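Local coordinates for protein alpha-1,3-glucanase (Paenibacillus glycanilyticus, PDB 6K0P) that probably hydrolyses alpha-1,3-glucan as a family 87 glycoside hydrolase, here with an engineered, probably inactivated catalytic domain in complex with nigerose, at residues 250-262 against 284-296. The protein carries 1 engineered substitution. Sequence-based numbering, arbitrary orientation.
Sequences QSNTDVGFNISAA and PGKFIDGNGMQNV. With GLC (alpha-D-glucopyranose), chain B; SO4 (sulfate ion), chain H; SO4 (sulfate ion), chain G.
Asp254 reaches across to Pro284 and Gly285. Asp254 CB lies 3.8 Å from Pro284 CB. CG stands anti to the backbone N (chi1 -170°), which carries the carboxylate toward the loop at Pro284 and Gly285. Asp254 OD2 rests against the proline ring, 3.5 Å from Pro284 CB. Asp254 OD1 accepts a hydrogen bond from Gly285 N at 3.0 Å, the donor standing above the carboxylate plane. A water that accepts a hydrogen bond from Lys286 N lies 3.0 Å from Asp254 OD1 and 2.9 Å from Asp289 OD1, with more acceptors near it than it has protons. With an alanine here, Gly285 N would probably lack this acceptor and the water would be held less firmly. Asp289 OD2 forms a salt bridge with Lys224 of strand 224-227, which also pairs with 256-259.

Further along, strands 256-259 and 286-289 pair in parallel. Phe257 N donates to Phe287 O, Asp289 N to Phe257 O, and Ile259 N to Asp289 O at 2.8 Å. The Phe257 and Phe287 side chains run side by side, their planes 77° apart, with CD2 of Phe257 3.7 Å from CZ of Phe287. Ile259 CD1 meets Val296 CG1 tip to tip at 3.8 Å.

Lys286 NZ donates a hydrogen bond to O4 of a bound glucose. Parallel strands from successive coils, stacked with apolar side chains inside, are characteristic of the right-handed beta-helix of pectate-lyase-like proteins; here Lys286 lines a sugar pocket.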
loop_
_atom_site.group_PDB
_atom_site.type_symbol
_atom_site.label_atom_id
_atom_site.label_comp_id
_atom_site.label_asym_id
_atom_site.label_seq_id
_atom_site.Cartn_x
_atom_site.Cartn_y
_atom_site.Cartn_z
ATOM N N GLN A 250 10.296 10.547 -20.647
ATOM C CA GLN A 250 11.201 9.452 -20.340
ATOM C C GLN A 250 10.463 8.424 -19.488
ATOM O O GLN A 250 9.374 8.679 -18.972
ATOM C CB GLN A 250 12.439 9.975 -19.596
ATOM C CG GLN A 250 13.265 10.961 -20.412
ATOM C CD GLN A 250 14.271 11.734 -19.575
ATOM O OE1 GLN A 250 14.644 11.321 -18.474
ATOM N NE2 GLN A 250 14.705 12.866 -20.094
ATOM N N SER A 251 11.055 7.243 -19.354
ATOM C CA SER A 251 10.472 6.206 -18.520
ATOM C C SER A 251 11.518 5.644 -17.569
ATOM O O SER A 251 12.687 5.458 -17.934
ATOM C CB SER A 251 9.842 5.078 -19.347
ATOM O OG SER A 251 10.834 4.308 -19.992
ATOM N N ASN A 252 11.086 5.393 -16.331
ATOM C CA ASN A 252 11.892 4.687 -15.332
ATOM C C ASN A 252 13.189 5.414 -14.993
ATOM O O ASN A 252 14.234 4.779 -14.866
ATOM C CB ASN A 252 12.208 3.250 -15.771
ATOM C CG ASN A 252 10.967 2.450 -16.135
ATOM O OD1 ASN A 252 9.853 2.778 -15.736
ATOM N ND2 ASN A 252 11.162 1.387 -16.901
ATOM N N THR A 253 13.139 6.737 -14.826
ATOM C CA THR A 253 14.310 7.529 -14.445
ATOM C C THR A 253 14.410 7.587 -12.923
ATOM O O THR A 253 13.420 7.906 -12.256
ATOM C CB THR A 253 14.187 8.960 -14.981
ATOM O OG1 THR A 253 13.581 8.959 -16.280
ATOM C CG2 THR A 253 15.564 9.610 -15.080
ATOM N N ASP A 254 15.593 7.302 -12.384
ATOM C CA ASP A 254 15.834 7.265 -10.941
ATOM C C ASP A 254 16.071 8.696 -10.484
ATOM O O ASP A 254 17.175 9.229 -10.622
ATOM C CB ASP A 254 17.052 6.390 -10.670
ATOM C CG ASP A 254 17.269 6.085 -9.191
ATOM O OD1 ASP A 254 16.334 6.241 -8.371
ATOM O OD2 ASP A 254 18.408 5.667 -8.857
ATOM N N VAL A 255 15.024 9.338 -9.968
ATOM C CA VAL A 255 15.069 10.744 -9.603
ATOM C C VAL A 255 14.459 10.904 -8.221
ATOM O O VAL A 255 13.779 10.011 -7.710
ATOM C CB VAL A 255 14.355 11.643 -10.639
ATOM C CG1 VAL A 255 15.005 11.468 -12.010
ATOM C CG2 VAL A 255 12.864 11.316 -10.695
ATOM N N GLY A 256 14.740 12.045 -7.595
ATOM C CA GLY A 256 14.224 12.299 -6.267
ATOM C C GLY A 256 15.305 12.860 -5.378
ATOM O O GLY A 256 16.101 13.686 -5.831
ATOM N N PHE A 257 15.349 12.422 -4.124
ATOM C CA PHE A 257 16.333 12.904 -3.164
ATOM C C PHE A 257 17.192 11.756 -2.663
ATOM O O PHE A 257 16.759 10.602 -2.608
ATOM C CB PHE A 257 15.658 13.589 -1.967
ATOM C CG PHE A 257 14.941 14.857 -2.336
ATOM C CD1 PHE A 257 15.639 16.030 -2.560
ATOM C CD2 PHE A 257 13.564 14.856 -2.500
ATOM C CE1 PHE A 257 14.976 17.188 -2.929
ATOM C CE2 PHE A 257 12.897 16.008 -2.856
ATOM C CZ PHE A 257 13.600 17.176 -3.073
ATOM N N ASN A 258 18.433 12.085 -2.309
ATOM C CA ASN A 258 19.334 11.139 -1.673
ATOM C C ASN A 258 20.003 11.879 -0.523
ATOM O O ASN A 258 20.699 12.875 -0.746
ATOM C CB ASN A 258 20.368 10.605 -2.680
ATOM C CG ASN A 258 21.223 9.484 -2.110
ATOM O OD1 ASN A 258 21.609 9.522 -0.943
ATOM N ND2 ASN A 258 21.537 8.484 -2.938
ATOM N N ILE A 259 19.756 11.418 0.699
ATOM C CA ILE A 259 20.140 12.126 1.915
ATOM C C ILE A 259 21.432 11.511 2.445
ATOM O O ILE A 259 21.432 10.379 2.942
ATOM C CB ILE A 259 19.024 12.055 2.965
ATOM C CG1 ILE A 259 17.688 12.507 2.351
ATOM C CG2 ILE A 259 19.395 12.904 4.189
ATOM C CD1 ILE A 259 16.505 12.449 3.317
ATOM N N SER A 260 22.534 12.250 2.326
ATOM C CA SER A 260 23.816 11.824 2.867
ATOM C C SER A 260 23.841 12.009 4.384
ATOM O O SER A 260 23.023 12.728 4.960
ATOM C CB SER A 260 24.946 12.631 2.230
ATOM O OG SER A 260 24.943 12.459 0.818
ATOM N N ALA A 261 24.818 11.357 5.033
ATOM C CA ALA A 261 24.876 11.366 6.492
ATOM C C ALA A 261 24.940 12.785 7.051
ATOM O O ALA A 261 24.341 13.077 8.095
ATOM C CB ALA A 261 26.064 10.537 6.979
ATOM N N ALA A 262 25.654 13.680 6.369
ATOM C CA ALA A 262 25.759 15.056 6.841
ATOM C C ALA A 262 24.399 15.732 6.952
ATOM O O ALA A 262 24.257 16.690 7.722
ATOM C CB ALA A 262 26.660 15.864 5.905
ATOM N N PRO A 284 17.392 0.830 -8.631
ATOM C CA PRO A 284 16.957 2.230 -8.654
ATOM C C PRO A 284 15.463 2.327 -8.371
ATOM O O PRO A 284 14.750 1.329 -8.301
ATOM C CB PRO A 284 17.249 2.644 -10.102
ATOM C CG PRO A 284 17.067 1.383 -10.886
ATOM C CD PRO A 284 17.626 0.301 -9.989
ATOM N N GLY A 285 14.991 3.558 -8.208
ATOM C CA GLY A 285 13.565 3.819 -8.220
ATOM C C GLY A 285 12.918 4.193 -6.906
ATOM O O GLY A 285 11.685 4.295 -6.855
ATOM N N LYS A 286 13.686 4.409 -5.846
ATOM C CA LYS A 286 13.108 4.901 -4.603
ATOM C C LYS A 286 13.113 6.421 -4.647
ATOM O O LYS A 286 14.135 7.032 -4.983
ATOM C CB LYS A 286 13.901 4.402 -3.394
ATOM C CG LYS A 286 13.793 2.900 -3.181
ATOM C CD LYS A 286 14.942 2.133 -3.833
ATOM C CE LYS A 286 14.854 0.663 -3.459
ATOM N NZ LYS A 286 15.996 -0.125 -4.018
ATOM N N PHE A 287 11.964 7.037 -4.344
ATOM C CA PHE A 287 11.906 8.497 -4.402
ATOM C C PHE A 287 12.933 9.125 -3.468
ATOM O O PHE A 287 13.624 10.081 -3.842
ATOM C CB PHE A 287 10.500 9.015 -4.088
ATOM C CG PHE A 287 10.443 10.511 -3.901
ATOM C CD1 PHE A 287 10.820 11.367 -4.931
ATOM C CD2 PHE A 287 10.018 11.058 -2.706
ATOM C CE1 PHE A 287 10.783 12.741 -4.753
ATOM C CE2 PHE A 287 9.964 12.437 -2.526
ATOM C CZ PHE A 287 10.353 13.274 -3.545
ATOM N N ILE A 288 13.058 8.596 -2.256
ATOM C CA ILE A 288 14.056 9.048 -1.293
ATOM C C ILE A 288 15.007 7.890 -1.034
ATOM O O ILE A 288 14.574 6.798 -0.640
ATOM C CB ILE A 288 13.416 9.526 0.020
ATOM C CG1 ILE A 288 12.578 10.782 -0.216
ATOM C CG2 ILE A 288 14.498 9.793 1.078
ATOM C CD1 ILE A 288 11.601 11.081 0.921
ATOM N N ASP A 289 16.298 8.127 -1.260
ATOM C CA ASP A 289 17.358 7.257 -0.779
ATOM C C ASP A 289 17.952 7.881 0.473
ATOM O O ASP A 289 18.121 9.103 0.556
ATOM C CB ASP A 289 18.463 7.125 -1.828
ATOM C CG ASP A 289 17.978 6.493 -3.112
ATOM O OD1 ASP A 289 17.463 5.366 -3.056
ATOM O OD2 ASP A 289 18.120 7.132 -4.170
ATOM N N GLY A 290 18.256 7.042 1.451
ATOM C CA GLY A 290 18.872 7.543 2.663
ATOM C C GLY A 290 19.431 6.407 3.480
ATOM O O GLY A 290 18.943 6.123 4.578
ATOM N N ASN A 291 20.432 5.730 2.929
ATOM C CA ASN A 291 20.981 4.558 3.597
ATOM C C ASN A 291 21.626 4.972 4.911
ATOM O O ASN A 291 22.477 5.867 4.951
ATOM C CB ASN A 291 22.004 3.866 2.697
ATOM C CG ASN A 291 21.351 3.079 1.573
ATOM O OD1 ASN A 291 20.182 2.696 1.661
ATOM N ND2 ASN A 291 22.106 2.834 0.508
ATOM N N GLY A 292 21.189 4.331 5.993
ATOM C CA GLY A 292 21.680 4.654 7.315
ATOM C C GLY A 292 21.194 5.964 7.888
ATOM O O GLY A 292 21.695 6.383 8.936
ATOM N N MET A 293 20.232 6.633 7.247
ATOM C CA MET A 293 19.845 7.962 7.700
ATOM C C MET A 293 19.222 7.928 9.091
ATOM O O MET A 293 18.614 6.934 9.510
ATOM C CB MET A 293 18.899 8.647 6.706
ATOM C CG MET A 293 17.450 8.195 6.794
ATOM S SD MET A 293 16.484 8.943 5.465
ATOM C CE MET A 293 14.814 8.536 5.988
ATOM N N GLN A 294 19.375 9.043 9.805
ATOM C CA GLN A 294 18.915 9.188 11.177
ATOM C C GLN A 294 18.151 10.491 11.311
ATOM O O GLN A 294 18.514 11.493 10.687
ATOM C CB GLN A 294 20.107 9.212 12.170
ATOM C CG GLN A 294 21.143 8.092 11.947
ATOM C CD GLN A 294 20.724 6.751 12.540
ATOM O OE1 GLN A 294 20.377 6.662 13.725
ATOM N NE2 GLN A 294 20.775 5.698 11.722
ATOM N N ASN A 295 17.088 10.472 12.117
ATOM C CA ASN A 295 16.399 11.687 12.560
ATOM C C ASN A 295 15.775 12.482 11.411
ATOM O O ASN A 295 15.573 13.695 11.532
ATOM C CB ASN A 295 17.312 12.585 13.407
ATOM C CG ASN A 295 17.831 11.881 14.640
ATOM O OD1 ASN A 295 19.038 11.669 14.788
ATOM N ND2 ASN A 295 16.927 11.510 15.527
ATOM N N VAL A 296 15.451 11.824 10.300
ATOM C CA VAL A 296 14.866 12.489 9.136
ATOM C C VAL A 296 13.348 12.413 9.239
ATOM O O VAL A 296 12.797 11.391 9.661
ATOM C CB VAL A 296 15.376 11.837 7.833
ATOM C CG1 VAL A 296 14.588 12.322 6.613
ATOM C CG2 VAL A 296 16.878 12.106 7.646
HETATM C C1 GLC B . 13.823 -6.431 -4.396
HETATM C C2 GLC B . 15.275 -6.072 -4.149
HETATM C C3 GLC B . 15.344 -4.798 -3.337
HETATM C C4 GLC B . 14.537 -3.694 -4.008
HETATM C C5 GLC B . 13.113 -4.148 -4.174
HETATM C C6 GLC B . 12.270 -3.171 -4.979
HETATM O O1 GLC B . 13.309 -6.804 -3.162
HETATM O O2 GLC B . 15.892 -7.188 -3.500
HETATM O O3 GLC B . 16.686 -4.347 -3.368
HETATM O O4 GLC B . 14.539 -2.518 -3.240
HETATM O O5 GLC B . 13.103 -5.343 -4.892
HETATM O O6 GLC B . 12.791 -2.834 -6.233
HETATM S S SO4 H . 13.293 6.670 -22.139
HETATM O O1 SO4 H . 12.647 5.363 -22.054
HETATM O O2 SO4 H . 13.623 7.150 -20.801
HETATM O O3 SO4 H . 14.524 6.508 -22.930
HETATM O O4 SO4 H . 12.411 7.616 -22.826
HETATM S S SO4 G . 27.430 9.248 3.258
HETATM O O1 SO4 G . 27.621 8.810 1.877
HETATM O O2 SO4 G . 26.003 9.212 3.585
HETATM O O3 SO4 G . 28.147 8.342 4.154
HETATM O O4 SO4 G . 27.968 10.600 3.415
HETATM O O HOH W 1 16.646 4.838 -5.793
HETATM O O HOH W 2 21.623 7.171 0.506
HETATM O O HOH W 3 22.972 7.979 3.093
#